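PDB 5LQ5: probable ABC transporter phosphite binding protein PhnD1 from Prochlorococcus marinus str. MIT 9301, which binds inorganic phosphite strongly, and methylphosphonate and phosphate only very weakly, probably as the solute-binding component of an ABC transporter. Local coordinates for residues A[64-67]-A[68-72]. Residues are numbered along the deposited sequence; the frame is centred on the assembly and turned at random.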
# COMPACT_ATOMS: atom_id res chain seq x y z
N GLY A 64 -1.08 1.45 -4.08
CA GLY A 64 0.07 0.62 -4.01
C GLY A 64 0.66 0.45 -5.41
O GLY A 64 0.07 0.90 -6.40
N GLY A 65 1.80 -0.24 -5.51
CA GLY A 65 2.44 -0.45 -6.82
C GLY A 65 1.55 -1.19 -7.81
O GLY A 65 1.26 -0.70 -8.90
N LEU A 66 1.06 -2.36 -7.36
CA LEU A 66 0.21 -3.19 -8.22
C LEU A 66 -1.10 -2.52 -8.54
O LEU A 66 -1.54 -2.47 -9.68
CB LEU A 66 -0.04 -4.59 -7.62
CG LEU A 66 -0.93 -5.54 -8.42
CD1 LEU A 66 -0.34 -5.80 -9.81
CD2 LEU A 66 -1.08 -6.84 -7.66
N SER A 67 -1.77 -2.02 -7.51
CA SER A 67 -3.11 -1.43 -7.75
C SER A 67 -3.00 -0.14 -8.58
O SER A 67 -3.90 0.18 -9.38
CB SER A 67 -3.81 -1.18 -6.40
OG SER A 67 -3.00 -0.48 -5.44
N GLY A 68 -1.91 0.60 -8.42
CA GLY A 68 -1.70 1.78 -9.25
C GLY A 68 -1.45 1.44 -10.72
O GLY A 68 -1.97 2.10 -11.63
N VAL A 69 -0.68 0.38 -10.96
CA VAL A 69 -0.49 -0.17 -12.32
C VAL A 69 -1.84 -0.59 -12.91
O VAL A 69 -2.19 -0.21 -14.02
CB VAL A 69 0.51 -1.31 -12.32
CG1 VAL A 69 0.45 -2.10 -13.64
CG2 VAL A 69 1.92 -0.78 -12.08
N GLN A 70 -2.62 -1.32 -12.13
CA GLN A 70 -3.94 -1.77 -12.59
C GLN A 70 -4.82 -0.56 -12.94
O GLN A 70 -5.49 -0.54 -14.00
CB GLN A 70 -4.66 -2.61 -11.50
CG GLN A 70 -3.99 -3.97 -11.19
CD GLN A 70 -4.53 -4.64 -9.94
OE1 GLN A 70 -4.98 -3.96 -9.01
NE2 GLN A 70 -4.49 -5.94 -9.90
N ALA A 71 -4.87 0.41 -12.04
CA ALA A 71 -5.68 1.59 -12.27
C ALA A 71 -5.30 2.35 -13.54
O ALA A 71 -6.17 2.81 -14.27
CB ALA A 71 -5.65 2.52 -11.07
N ARG A 72 -4.00 2.52 -13.74
CA ARG A 72 -3.50 3.24 -14.92
C ARG A 72 -3.70 2.47 -16.25
O ARG A 72 -3.90 3.08 -17.29
CB ARG A 72 -2.05 3.69 -14.66
CG ARG A 72 -2.04 4.83 -13.66
CD ARG A 72 -0.70 5.43 -13.30
NE ARG A 72 0.15 4.54 -12.49
CZ ARG A 72 1.12 3.78 -13.00
NH1 ARG A 72 1.85 3.02 -12.19
NH2 ARG A 72 1.37 3.79 -14.31
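Gln-70 reaches back one turn along the helix to lie against Leu-66 and Ser-67. Its CG sits beside the backbone N, opposite the carbonyl carbon (chi1 -67°), and the extended chain beyond carries the amide toward the start of the helix. On the way CG passes 3.2 Å from Leu-66 O, the same oxygen that accepts the hydrogen bond from Gln-70 N (2.9 Å). The two ends of the amide part ways: NE2 lies in van der Waals contact with Leu-66 CG, at 3.9 Å, while OE1 comes 3.4 Å from Ser-67 CA. NE2 is hydrogen-bonded to Lys-272 O and Asn-125 OD1, so two acceptors help fix the rotation of the amide. This is the first part of helix 65-74, which follows strand 60-63 in the periplasmic binding protein fold and has its N-terminus at the phosphite site. Gly-64, which touches the ion, is the N-cap residue, and its carbonyl O takes the first helical bond from Gly-68 N (2.8 Å). The dipole of such a helix end would favour a bound anion. Ser-67 turns its OG between its own N and carbonyl carbon (chi1 49°), back toward the cap, where it accepts a weak hydrogen bond from Gly-64 N (3.0 Å, 134° at the hydrogen). Gly-65 N and Leu-66 N are held by Asp-205 OD1 and Thr-127 OG1, both from pocket residues. Farther round the helix, Val-69 rests its CG2 3.2 Å from Gly-65 O, and Ala-71 CB lies 3.4 Å from Ser-67 O, with Val-50 of helix 46-54 packed against Ser-67, Gln-70 and Ala-71.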